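Local coordinates for cellulose biosynthesis protein BcsG (Salmonella typhimurium LT2, PDB 5OLT), which is required for cellulose biosynthesis, here as its extramembrane domain, a zinc-binding metalloenzyme of the alkaline phosphatase family, at residues 118-121 and 122-126; 154-157 and 158-162. All blocks are in the same frame, centred on the assembly; numbering follows the deposited sequence. Where two conformers were deposited one is given.

Contact 1: 118-121 and 122-126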
loop_
_atom_site.group_PDB
_atom_site.type_symbol
_atom_site.label_atom_id
_atom_site.label_comp_id
_atom_site.label_asym_id
_atom_site.label_seq_id
_atom_site.Cartn_x
_atom_site.Cartn_y
_atom_site.Cartn_z
ATOM N N SER A 118 5.736 -15.394 -2.179
ATOM C CA SER A 118 4.771 -16.260 -1.490
ATOM C C SER A 118 4.668 -15.875 -0.027
ATOM O O SER A 118 5.563 -15.211 0.529
ATOM C CB SER A 118 5.200 -17.734 -1.618
ATOM O OG SER A 118 6.430 -17.909 -0.915
ATOM N N HIS A 119 3.572 -16.304 0.606
ATOM C CA HIS A 119 3.411 -16.051 2.005
ATOM C C HIS A 119 4.586 -16.613 2.849
ATOM O O HIS A 119 5.069 -15.926 3.748
ATOM C CB HIS A 119 2.066 -16.588 2.487
ATOM C CG HIS A 119 1.793 -16.276 3.913
ATOM N ND1 HIS A 119 1.195 -15.101 4.318
ATOM C CD2 HIS A 119 2.056 -16.976 5.038
ATOM C CE1 HIS A 119 1.065 -15.107 5.636
ATOM N NE2 HIS A 119 1.588 -16.238 6.099
ATOM N N THR A 120 4.998 -17.843 2.524
ATOM C CA THR A 120 6.124 -18.498 3.194
ATOM C C THR A 120 7.360 -17.575 3.191
ATOM O O THR A 120 7.958 -17.344 4.257
ATOM C CB THR A 120 6.462 -19.864 2.545
ATOM O OG1 THR A 120 5.293 -20.701 2.510
ATOM C CG2 THR A 120 7.553 -20.585 3.334
ATOM N N ARG A 121 7.685 -17.035 2.008
ATOM C CA ARG A 121 8.887 -16.204 1.786
ATOM C C ARG A 121 8.801 -14.891 2.594
ATOM O O ARG A 121 9.840 -14.288 2.975
ATOM C CB ARG A 121 9.101 -15.934 0.291
ATOM C CG ARG A 121 9.927 -16.889 -0.561
ATOM C CD ARG A 121 10.975 -16.102 -1.437
ATOM N NE ARG A 121 10.420 -15.361 -2.614
ATOM C CZ ARG A 121 10.696 -14.107 -3.005
ATOM N NH1 ARG A 121 11.585 -13.339 -2.345
ATOM N NH2 ARG A 121 10.098 -13.598 -4.115
ATOM N N LEU A 122 7.590 -14.429 2.898
ATOM C CA LEU A 122 7.472 -13.214 3.762
ATOM C C LEU A 122 8.088 -13.303 5.122
ATOM O O LEU A 122 8.428 -12.273 5.737
ATOM C CB LEU A 122 6.024 -12.850 4.084
ATOM C CG LEU A 122 5.263 -12.094 3.085
ATOM C CD1 LEU A 122 3.889 -11.807 3.676
ATOM C CD2 LEU A 122 5.972 -10.840 2.599
ATOM N N TYR A 123 8.150 -14.534 5.646
ATOM C CA TYR A 123 8.563 -14.745 7.011
ATOM C C TYR A 123 10.025 -15.204 7.147
ATOM O O TYR A 123 10.457 -15.613 8.220
ATOM C CB TYR A 123 7.542 -15.637 7.750
ATOM C CG TYR A 123 6.290 -14.843 7.988
ATOM C CD1 TYR A 123 6.165 -14.037 9.133
ATOM C CD2 TYR A 123 5.240 -14.833 7.051
ATOM C CE1 TYR A 123 5.039 -13.244 9.326
ATOM C CE2 TYR A 123 4.127 -14.047 7.249
ATOM C CZ TYR A 123 4.012 -13.274 8.382
ATOM O OH TYR A 123 2.891 -12.487 8.592
ATOM N N GLN A 124 10.755 -15.118 6.032
ATOM C CA GLN A 124 12.168 -15.396 5.960
ATOM C C GLN A 124 12.826 -14.085 5.550
ATOM O O GLN A 124 12.178 -13.254 4.927
ATOM C CB GLN A 124 12.417 -16.526 4.940
ATOM C CG GLN A 124 11.651 -17.816 5.314
ATOM C CD GLN A 124 11.425 -18.846 4.203
ATOM O OE1 GLN A 124 11.649 -18.601 3.009
ATOM N NE2 GLN A 124 10.948 -20.031 4.613
ATOM N N PRO A 125 14.103 -13.865 5.907
ATOM C CA PRO A 125 14.776 -12.625 5.488
ATOM C C PRO A 125 14.764 -12.493 3.973
ATOM O O PRO A 125 14.840 -13.510 3.245
ATOM C CB PRO A 125 16.199 -12.837 5.961
ATOM C CG PRO A 125 16.056 -13.724 7.152
ATOM C CD PRO A 125 14.898 -14.634 6.879
ATOM N N ALA A 126 14.573 -11.266 3.509
ATOM C CA ALA A 126 14.666 -10.946 2.115
ATOM C C ALA A 126 16.016 -10.302 1.804
ATOM O O ALA A 126 16.761 -9.913 2.693
ATOM C CB ALA A 126 13.521 -10.013 1.703
HETATM O O HOH W 1 12.256 -14.195 1.886
#

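Contact 2: 154-157 and 158-162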
loop_
_atom_site.group_PDB
_atom_site.type_symbol
_atom_site.label_atom_id
_atom_site.label_comp_id
_atom_site.label_asym_id
_atom_site.label_seq_id
_atom_site.Cartn_x
_atom_site.Cartn_y
_atom_site.Cartn_z
ATOM N N GLY A 154 -1.879 -8.903 18.058
ATOM C CA GLY A 154 -1.396 -9.750 16.964
ATOM C C GLY A 154 0.109 -9.736 16.792
ATOM O O GLY A 154 0.625 -10.242 15.786
ATOM N N GLY A 155 0.827 -9.127 17.738
ATOM C CA GLY A 155 2.282 -8.986 17.621
ATOM C C GLY A 155 2.630 -8.134 16.416
ATOM O O GLY A 155 3.685 -8.319 15.810
ATOM N N PHE A 156 1.743 -7.182 16.086
ATOM C CA PHE A 156 1.926 -6.401 14.851
ATOM C C PHE A 156 3.227 -5.607 14.840
ATOM O O PHE A 156 3.976 -5.666 13.869
ATOM C CB PHE A 156 0.742 -5.463 14.649
ATOM C CG PHE A 156 0.847 -4.621 13.397
ATOM C CD1 PHE A 156 0.595 -5.180 12.136
ATOM C CD2 PHE A 156 1.209 -3.281 13.479
ATOM C CE1 PHE A 156 0.712 -4.410 10.973
ATOM C CE2 PHE A 156 1.307 -2.504 12.322
ATOM C CZ PHE A 156 1.067 -3.072 11.074
ATOM N N LEU A 157 3.501 -4.874 15.915
ATOM C CA LEU A 157 4.743 -4.105 15.979
ATOM C C LEU A 157 5.967 -5.035 15.874
ATOM O O LEU A 157 6.924 -4.719 15.184
ATOM C CB LEU A 157 4.800 -3.263 17.262
ATOM C CG LEU A 157 6.064 -2.405 17.498
ATOM C CD1 LEU A 157 6.314 -1.451 16.333
ATOM C CD2 LEU A 157 5.926 -1.639 18.819
ATOM N N LYS A 158 5.912 -6.181 16.541
ATOM C CA LYS A 158 7.027 -7.155 16.413
ATOM C C LYS A 158 7.214 -7.613 14.954
ATOM O O LYS A 158 8.346 -7.702 14.491
ATOM C CB LYS A 158 6.824 -8.324 17.363
ATOM C CG LYS A 158 7.081 -7.959 18.819
ATOM C CD LYS A 158 6.825 -9.149 19.739
ATOM C CE LYS A 158 7.095 -8.790 21.194
ATOM N NZ LYS A 158 6.591 -9.856 22.106
ATOM N N GLU A 159 6.113 -7.877 14.223
ATOM C CA GLU A 159 6.215 -8.272 12.815
ATOM C C GLU A 159 6.814 -7.151 11.963
ATOM O O GLU A 159 7.694 -7.409 11.112
ATOM C CB GLU A 159 4.856 -8.733 12.240
ATOM C CG GLU A 159 4.280 -9.974 12.920
ATOM C CD GLU A 159 3.434 -10.838 12.000
ATOM O OE1 GLU A 159 3.207 -10.450 10.845
ATOM O OE2 GLU A 159 2.996 -11.928 12.424
ATOM N N VAL A 160 6.381 -5.913 12.202
ATOM C CA VAL A 160 6.939 -4.758 11.476
ATOM C C VAL A 160 8.456 -4.642 11.695
ATOM O O VAL A 160 9.197 -4.356 10.732
ATOM C CB VAL A 160 6.196 -3.458 11.906
ATOM C CG1 VAL A 160 6.943 -2.191 11.510
ATOM C CG2 VAL A 160 4.786 -3.454 11.330
ATOM N N ARG A 161 8.910 -4.847 12.943
ATOM C CA ARG A 161 10.349 -4.802 13.259
ATOM C C ARG A 161 11.114 -5.999 12.671
ATOM O O ARG A 161 12.122 -5.805 11.964
ATOM C CB ARG A 161 10.565 -4.736 14.778
ATOM C CG ARG A 161 10.001 -3.475 15.400
ATOM C CD ARG A 161 10.767 -3.116 16.660
ATOM N NE ARG A 161 10.517 -1.719 16.990
ATOM C CZ ARG A 161 9.900 -1.282 18.080
ATOM N NH1 ARG A 161 9.462 -2.133 19.008
ATOM N NH2 ARG A 161 9.732 0.030 18.239
ATOM N N GLU A 162 10.610 -7.211 12.918
ATOM C CA GLU A 162 11.372 -8.436 12.631
ATOM C C GLU A 162 11.344 -8.857 11.183
ATOM O O GLU A 162 12.360 -9.270 10.616
ATOM C CB GLU A 162 10.884 -9.595 13.510
ATOM C CG GLU A 162 11.177 -9.399 14.995
ATOM C CD GLU A 162 10.752 -10.583 15.864
ATOM O OE1 GLU A 162 10.093 -11.533 15.366
ATOM O OE2 GLU A 162 11.081 -10.562 17.069
#

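Contact 1: 118-121 and 122-126
Ser118 O receives Leu122 N at 3.2 Å, the one i to i+4 bond of this short helix, while Ser118 OG caps the same turn by accepting Arg121 N. With CG anti to the backbone N (chi1 -176°), His119 sends its ring onward to the Tyr123 ring, one turn later, and His119 NE2 comes to 3.5 Å from Tyr123 CE2. The two form an oblique aromatic pair, its planes at 46°. His119 O lies at the edge of the Tyr123 ring, in its plane, 3.5 Å from Tyr123 CD2. Thr120 O and Arg121 O each bond three residues on, Thr120 O taking Tyr123 N at 3.1 Å and Arg121 O taking Gln124 N at 3.3 Å, the second closing a type I turn as the chain passes into the loop on the domain surface. Thr120 CG2 lies beside the Gln124 amide, 3.7 Å from Gln124 NE2, the two side chains pointing the same way. A water lies 2.7 Å from Arg121 O and within bonding distance of Pro125 O, bridging the two across the first residues of the exit loop. Nearby, Arg111 bonds to Gln124 O and more weakly to Arg121 O.

Contact 2: 154-157 and 158-162
Phe156 and Leu157 both carry CG anti to the backbone N (chi1 near 180°), and each meets the side chain one helical turn on. Val160 complements the first of them: with CG1 anti to its own backbone N, CG2 is set over one face of the Phe156 ring. This methyl sits 4.0 Å from the ring centroid in a CH-pi contact, displaced toward the rim, where Phe156 CE2 is 3.7 Å away. Leu157 meets the guanidinium of Arg161 from one face, CD1 lying over its centre at 4.0 Å from CZ, with CD2 3.6 Å from NH1. The flat cation is thereby backed by an apolar branch, while Arg161 NH2 bonds to Ser168 O. Beneath these pairs runs the first turn of helix 156-162, with Gly155 at the N-cap position, and positive phi at Gly154 and Gly155. Its i to i+4 bonds are regular: Gly155 O takes Glu159 N at 2.9 Å, and Phe156 O and Leu157 O take Val160 N and Arg161 N in the same way. Phe156 packs on Ser102 and Ala106 of helix 102-110, and its side chain lies about 6 Å from the zinc ion that Ser102 helps to bind. On another side of the helix, Glu159 CG rests 3.4 Å from Gly155 O.

Followed from the N terminus, the chain first makes contact 1, where the short helix 119-122 turns into the loop leading to helix 132-138. It then runs through strand 142-147, an edge strand, within this chain, of the mixed sheet, before contact 2 opens helix 156-162. The two are in series, neither nested nor crossed, and each closes a local turn. Their centres lie about 14 Å apart, yet they touch through Tyr123 OH and Glu159 OE1, 3.1 Å apart in a probable hydrogen bond. Both also pack on Ile107 of helix 102-110, so that this helix is a shared packing surface for both, while contact 2 adds packing against strand 142-147.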